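Local coordinates for protein putative anti-sigma factor antagonist TM_1081 (Thermotoga maritima, PDB 3F43) that probably acts as an anti-anti-sigma factor, counteracting an anti-sigma factor and so releasing a sigma factor from inhibition, at residues 13-18 with 26-31; 38-43 with 70-75. All blocks are in the same frame, centred on the assembly; numbering follows the deposited sequence.

Contact 1: residues 13-18 with 26-31; sequences MFPYKI and MPNKEL
Pro15 sets the CB-CG-CD edge of its ring against the backbone oxygen of Met26, with CB and CG each 3.4 Å from Met26 O and CD only a little farther off. The same residue pair is joined by a backbone bond, from Met26 N to Pro15 O at 2.9 Å. It is nearly straight at the hydrogen (167°), although the donor stands 34° from the carbonyl plane. Pro15 has no N-H with which to return a bond, so the oxygen of Met26 meets ring carbons where a second rung might have formed.

Lys17 bonds through its backbone to Ile24, and the Pro15–Met26 pair follows in the same antiparallel register. The contact thus prolongs the hairpin of strands 16-19 and 22-25, at the edge of the mixed STAS sheet, into the loop that leads to helix 36-48. Past this point the two chains part: Pro27 meets Pro15 mainly through its backbone, CA to Pro15 CD.

Met26, a selenomethionine, reaches the other way. Its chain bends at the selenium (chi3 -75°), which brings the terminal methyl CE beside the peptide between Tyr16 and Lys17, 3.7 Å from Lys17 N. The same CE lies 4.0 Å from Lys17 CG, where the two side chains meet at a slant; the far end of Lys17 goes on to hydrogen-bond a pentaethylene glycol, probably from the crystallisation liquor. Tyr16 turns its ring from the loop and stacks it with His12, a tag residue.

Asn28 also meets Pro15 at CG: the two side chains cross at about a right angle, with Asn28 ND2 3.7 Å from Pro15 CG. Lys29 NZ donates to Asn28 OD1 at 3.0 Å, which gives the amide oxygen a partner while its nitrogen end touches the proline.

Contact 2: residues 38-43 with 70-75; sequences LFKKWV and LGVIVN
Asn75 and Phe39, which both touch the opposite helix, are each held by an i to i+4 backbone bond: Asn75 N donates to Gly71 O at 2.9 Å, and Val43 N to Phe39 O at the same length. No hydrogen bond crosses between the helices. The segment axes run nearly parallel, 10.0 Å apart at their closest (crossing angle -16°), and the contact is mostly between carbons.

Val72 points toward the helix of Lys40, and its two methyls meet the root of that side chain. CG2 is 3.7 Å from Lys40 CB and CG1 is 3.8 Å from it. With CG1 set anti to the valine nitrogen (chi1 170°), this methyl also meets the Phe39 ring at its edge, close to the ring plane, 4.2 Å from Phe39 CD2. Val43 CG2 sits over one face of that ring, toward its rim. With both methyls gone, as in an alanine at Val72, a gap would probably open beside Lys40 CB and along the Phe39 edge.

Farther out, the Lys40 chain is bent at chi2 (-91°) and crosses Asn75 at about a right angle, with CE 4.1 Å from Asn75 ND2. The lysine also makes a cation-pi contact with Phe44 of its own helix.

Helix 36-48 links strands 22-25 and 54-58, and helix 67-83 links 54-58 and 86-90, so the pair belongs to successive beta-alpha-beta crossovers of the STAS fold. Leu70 and Val74 pack against Leu70 and Ser67 of the second subunit, while Phe39 and Ile73 both rest on Leu57 of strand 54-58.

Contact 1 lies at the surface, where the edge hairpin of the sheet opens into a loop; contact 2 is partly buried, between two helices that pack on the sheet. The first combines a cross-chain backbone bond with proline and selenomethionine contacts, whereas the second relies on aliphatic and aromatic carbon and has no hydrogen bond between its segments. They share no segment, yet they touch: Phe14 sets its ring edge-to-face against Phe39 and also meets Trp42, with Phe14 CD1 3.5 Å from Trp42 CE3. Tyr16 packs on Trp42 too, so the start of strand 16-19 and the chain before it lie on helix 36-48. Phe39 joins the contacts, since it also meets Val72 of helix 67-83.

Contact 1: residues 13-18 with 26-31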
loop_
_atom_site.group_PDB
_atom_site.type_symbol
_atom_site.label_atom_id
_atom_site.label_comp_id
_atom_site.label_asym_id
_atom_site.label_seq_id
_atom_site.Cartn_x
_atom_site.Cartn_y
_atom_site.Cartn_z
HETATM N N MSE A 13 20.695 -6.242 -8.233
HETATM C CA MSE A 13 20.362 -4.839 -8.133
HETATM C C MSE A 13 20.243 -4.393 -6.675
HETATM O O MSE A 13 20.621 -3.262 -6.336
HETATM C CB MSE A 13 19.030 -4.585 -8.846
HETATM C CG MSE A 13 18.742 -3.132 -9.050
HETATM SE SE MSE A 13 20.187 -2.311 -10.005
HETATM C CE MSE A 13 20.263 -3.365 -11.648
ATOM N N PHE A 14 19.724 -5.281 -5.821
ATOM C CA PHE A 14 19.644 -5.007 -4.379
ATOM C C PHE A 14 20.301 -6.192 -3.636
ATOM O O PHE A 14 20.412 -7.304 -4.183
ATOM C CB PHE A 14 18.186 -4.853 -3.897
ATOM C CG PHE A 14 17.399 -3.756 -4.594
ATOM C CD1 PHE A 14 16.707 -3.996 -5.811
ATOM C CD2 PHE A 14 17.303 -2.488 -4.030
ATOM C CE1 PHE A 14 15.940 -2.936 -6.467
ATOM C CE2 PHE A 14 16.575 -1.473 -4.689
ATOM C CZ PHE A 14 15.895 -1.733 -5.920
ATOM N N PRO A 15 20.771 -5.960 -2.408
ATOM C CA PRO A 15 21.465 -7.046 -1.672
ATOM C C PRO A 15 20.549 -8.166 -1.202
ATOM O O PRO A 15 19.469 -7.919 -0.675
ATOM C CB PRO A 15 22.104 -6.330 -0.503
ATOM C CG PRO A 15 21.980 -4.842 -0.837
ATOM C CD PRO A 15 20.781 -4.698 -1.651
ATOM N N TYR A 16 20.958 -9.395 -1.465
ATOM C CA TYR A 16 20.229 -10.574 -0.989
ATOM C C TYR A 16 21.136 -11.775 -0.879
ATOM O O TYR A 16 22.243 -11.803 -1.468
ATOM C CB TYR A 16 19.018 -10.917 -1.894
ATOM C CG TYR A 16 19.394 -11.565 -3.197
ATOM C CD1 TYR A 16 19.759 -10.796 -4.279
ATOM C CD2 TYR A 16 19.419 -12.961 -3.331
ATOM C CE1 TYR A 16 20.099 -11.391 -5.478
ATOM C CE2 TYR A 16 19.771 -13.561 -4.508
ATOM C CZ TYR A 16 20.113 -12.775 -5.582
ATOM O OH TYR A 16 20.474 -13.362 -6.769
ATOM N N LYS A 17 20.643 -12.778 -0.158
ATOM C CA LYS A 17 21.222 -14.100 -0.225
ATOM C C LYS A 17 20.122 -15.146 -0.136
ATOM O O LYS A 17 19.076 -14.875 0.393
ATOM C CB LYS A 17 22.275 -14.322 0.874
ATOM C CG LYS A 17 21.759 -14.463 2.253
ATOM C CD LYS A 17 22.839 -14.963 3.234
ATOM C CE LYS A 17 23.995 -14.009 3.372
ATOM N NZ LYS A 17 24.864 -14.371 4.533
ATOM N N ILE A 18 20.379 -16.322 -0.697
ATOM C CA ILE A 18 19.459 -17.464 -0.584
ATOM C C ILE A 18 20.065 -18.493 0.339
ATOM O O ILE A 18 21.184 -18.956 0.098
ATOM C CB ILE A 18 19.148 -18.081 -1.940
ATOM C CG1 ILE A 18 18.542 -17.000 -2.844
ATOM C CG2 ILE A 18 18.215 -19.315 -1.764
ATOM C CD1 ILE A 18 18.119 -17.435 -4.195
HETATM N N MSE A 26 18.014 -7.793 1.845
HETATM C CA MSE A 26 18.648 -6.849 2.761
HETATM C C MSE A 26 18.899 -5.478 2.118
HETATM O O MSE A 26 20.048 -5.076 1.929
HETATM C CB MSE A 26 19.941 -7.423 3.287
HETATM C CG MSE A 26 19.764 -8.742 4.082
HETATM SE SE MSE A 26 21.351 -9.755 4.407
HETATM C CE MSE A 26 21.573 -10.478 2.620
ATOM N N PRO A 27 17.803 -4.746 1.804
ATOM C CA PRO A 27 18.006 -3.396 1.222
ATOM C C PRO A 27 18.840 -2.546 2.148
ATOM O O PRO A 27 18.644 -2.546 3.363
ATOM C CB PRO A 27 16.586 -2.840 1.067
ATOM C CG PRO A 27 15.744 -3.687 1.989
ATOM C CD PRO A 27 16.380 -5.066 1.963
ATOM N N ASN A 28 19.804 -1.840 1.580
ATOM C CA ASN A 28 20.779 -1.120 2.403
ATOM C C ASN A 28 20.530 0.380 2.425
ATOM O O ASN A 28 21.302 1.131 3.026
ATOM C CB ASN A 28 22.218 -1.436 1.980
ATOM C CG ASN A 28 22.499 -1.115 0.547
ATOM O OD1 ASN A 28 21.716 -0.451 -0.122
ATOM N ND2 ASN A 28 23.628 -1.624 0.041
ATOM N N LYS A 29 19.463 0.773 1.755
ATOM C CA LYS A 29 18.991 2.122 1.662
ATOM C C LYS A 29 17.468 2.174 1.811
ATOM O O LYS A 29 16.744 1.172 1.795
ATOM C CB LYS A 29 19.362 2.703 0.284
ATOM C CG LYS A 29 20.845 2.901 0.061
ATOM C CD LYS A 29 21.139 3.443 -1.348
ATOM C CE LYS A 29 21.158 2.335 -2.400
ATOM N NZ LYS A 29 22.369 1.459 -2.274
ATOM N N GLU A 30 16.997 3.391 1.922
ATOM C CA GLU A 30 15.612 3.683 2.089
ATOM C C GLU A 30 14.742 3.006 1.020
ATOM O O GLU A 30 15.108 2.972 -0.141
ATOM C CB GLU A 30 15.455 5.213 2.007
ATOM C CG GLU A 30 14.149 5.717 2.481
ATOM C CD GLU A 30 13.735 4.997 3.702
ATOM O OE1 GLU A 30 14.340 5.265 4.770
ATOM O OE2 GLU A 30 12.849 4.121 3.563
ATOM N N LEU A 31 13.623 2.424 1.451
ATOM C CA LEU A 31 12.587 1.926 0.546
ATOM C C LEU A 31 11.412 2.864 0.666
ATOM O O LEU A 31 10.808 2.980 1.749
ATOM C CB LEU A 31 12.132 0.530 0.944
ATOM C CG LEU A 31 13.126 -0.579 0.689
ATOM C CD1 LEU A 31 12.470 -1.882 1.125
ATOM C CD2 LEU A 31 13.539 -0.566 -0.784
#

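Contact 2: residues 38-43 with 70-75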
loop_
_atom_site.group_PDB
_atom_site.type_symbol
_atom_site.label_atom_id
_atom_site.label_comp_id
_atom_site.label_asym_id
_atom_site.label_seq_id
_atom_site.Cartn_x
_atom_site.Cartn_y
_atom_site.Cartn_z
ATOM N N LEU A 38 10.663 -0.005 -8.553
ATOM C CA LEU A 38 11.883 -0.716 -8.984
ATOM C C LEU A 38 12.150 -1.957 -8.137
ATOM O O LEU A 38 12.480 -3.031 -8.663
ATOM C CB LEU A 38 13.082 0.234 -8.893
ATOM C CG LEU A 38 14.415 -0.302 -9.427
ATOM C CD1 LEU A 38 14.351 -0.499 -10.936
ATOM C CD2 LEU A 38 15.535 0.643 -9.090
ATOM N N PHE A 39 12.012 -1.807 -6.819
ATOM C CA PHE A 39 12.229 -2.904 -5.889
ATOM C C PHE A 39 11.179 -4.001 -6.063
ATOM O O PHE A 39 11.500 -5.192 -6.110
ATOM C CB PHE A 39 12.282 -2.337 -4.454
ATOM C CG PHE A 39 12.629 -3.366 -3.387
ATOM C CD1 PHE A 39 13.927 -3.757 -3.176
ATOM C CD2 PHE A 39 11.637 -3.922 -2.630
ATOM C CE1 PHE A 39 14.229 -4.683 -2.170
ATOM C CE2 PHE A 39 11.937 -4.860 -1.626
ATOM C CZ PHE A 39 13.219 -5.231 -1.431
ATOM N N LYS A 40 9.920 -3.596 -6.139
ATOM C CA LYS A 40 8.811 -4.540 -6.322
ATOM C C LYS A 40 9.018 -5.388 -7.592
ATOM O O LYS A 40 8.940 -6.624 -7.545
ATOM C CB LYS A 40 7.504 -3.749 -6.425
ATOM C CG LYS A 40 6.248 -4.629 -6.497
ATOM C CD LYS A 40 5.878 -4.948 -7.928
ATOM C CE LYS A 40 4.457 -5.450 -8.029
ATOM N NZ LYS A 40 4.200 -5.802 -9.447
ATOM N N LYS A 41 9.292 -4.721 -8.704
ATOM C CA LYS A 41 9.488 -5.411 -9.980
ATOM C C LYS A 41 10.637 -6.389 -9.886
ATOM O O LYS A 41 10.527 -7.502 -10.335
ATOM C CB LYS A 41 9.692 -4.420 -11.109
ATOM C CG LYS A 41 9.793 -5.074 -12.456
ATOM C CD LYS A 41 9.745 -4.051 -13.575
ATOM C CE LYS A 41 10.321 -4.614 -14.877
ATOM N NZ LYS A 41 9.817 -5.989 -15.215
ATOM N N TRP A 42 11.696 -5.981 -9.210
ATOM C CA TRP A 42 12.866 -6.837 -8.997
ATOM C C TRP A 42 12.538 -8.084 -8.149
ATOM O O TRP A 42 12.871 -9.222 -8.572
ATOM C CB TRP A 42 14.008 -6.018 -8.402
ATOM C CG TRP A 42 15.247 -6.806 -8.046
ATOM C CD1 TRP A 42 16.205 -7.270 -8.906
ATOM C CD2 TRP A 42 15.627 -7.233 -6.748
ATOM N NE1 TRP A 42 17.176 -7.946 -8.214
ATOM C CE2 TRP A 42 16.865 -7.925 -6.885
ATOM C CE3 TRP A 42 15.092 -7.049 -5.472
ATOM C CZ2 TRP A 42 17.532 -8.473 -5.798
ATOM C CZ3 TRP A 42 15.761 -7.596 -4.393
ATOM C CH2 TRP A 42 16.984 -8.288 -4.571
ATOM N N VAL A 43 11.784 -7.907 -7.067
ATOM C CA VAL A 43 11.439 -9.055 -6.219
ATOM C C VAL A 43 10.550 -10.037 -7.011
ATOM O O VAL A 43 10.748 -11.256 -6.975
ATOM C CB VAL A 43 10.758 -8.620 -4.896
ATOM C CG1 VAL A 43 10.177 -9.871 -4.142
ATOM C CG2 VAL A 43 11.750 -7.787 -4.022
ATOM N N LEU A 70 4.947 0.498 1.751
ATOM C CA LEU A 70 3.915 -0.365 2.320
ATOM C C LEU A 70 3.145 -1.089 1.223
ATOM O O LEU A 70 2.832 -2.278 1.344
ATOM C CB LEU A 70 2.900 0.404 3.160
ATOM C CG LEU A 70 3.215 0.604 4.611
ATOM C CD1 LEU A 70 2.150 1.559 5.219
ATOM C CD2 LEU A 70 3.266 -0.764 5.343
ATOM N N GLY A 71 2.812 -0.398 0.136
ATOM C CA GLY A 71 2.117 -1.033 -0.967
ATOM C C GLY A 71 2.915 -2.193 -1.556
ATOM O O GLY A 71 2.353 -3.247 -1.893
ATOM N N VAL A 72 4.226 -2.025 -1.635
ATOM C CA VAL A 72 5.114 -3.104 -2.091
ATOM C C VAL A 72 5.083 -4.303 -1.134
ATOM O O VAL A 72 4.934 -5.463 -1.564
ATOM C CB VAL A 72 6.496 -2.605 -2.415
ATOM C CG1 VAL A 72 7.458 -3.796 -2.644
ATOM C CG2 VAL A 72 6.367 -1.646 -3.661
ATOM N N ILE A 73 5.179 -4.033 0.170
ATOM C CA ILE A 73 5.076 -5.080 1.171
ATOM C C ILE A 73 3.754 -5.847 1.039
ATOM O O ILE A 73 3.722 -7.090 1.048
ATOM C CB ILE A 73 5.259 -4.513 2.571
ATOM C CG1 ILE A 73 6.714 -4.045 2.715
ATOM C CG2 ILE A 73 4.879 -5.526 3.649
ATOM C CD1 ILE A 73 6.974 -3.279 4.009
ATOM N N VAL A 74 2.671 -5.100 0.859
ATOM C CA VAL A 74 1.366 -5.690 0.668
ATOM C C VAL A 74 1.321 -6.550 -0.583
ATOM O O VAL A 74 0.752 -7.627 -0.557
ATOM C CB VAL A 74 0.255 -4.612 0.704
ATOM C CG1 VAL A 74 -1.088 -5.158 0.150
ATOM C CG2 VAL A 74 0.111 -4.059 2.115
ATOM N N ASN A 75 1.920 -6.065 -1.680
ATOM C CA ASN A 75 1.906 -6.843 -2.908
ATOM C C ASN A 75 2.665 -8.152 -2.753
ATOM O O ASN A 75 2.243 -9.201 -3.257
ATOM C CB ASN A 75 2.495 -6.036 -4.054
ATOM C CG ASN A 75 1.518 -5.035 -4.613
ATOM O OD1 ASN A 75 0.317 -5.274 -4.652
ATOM N ND2 ASN A 75 2.048 -3.914 -5.070
#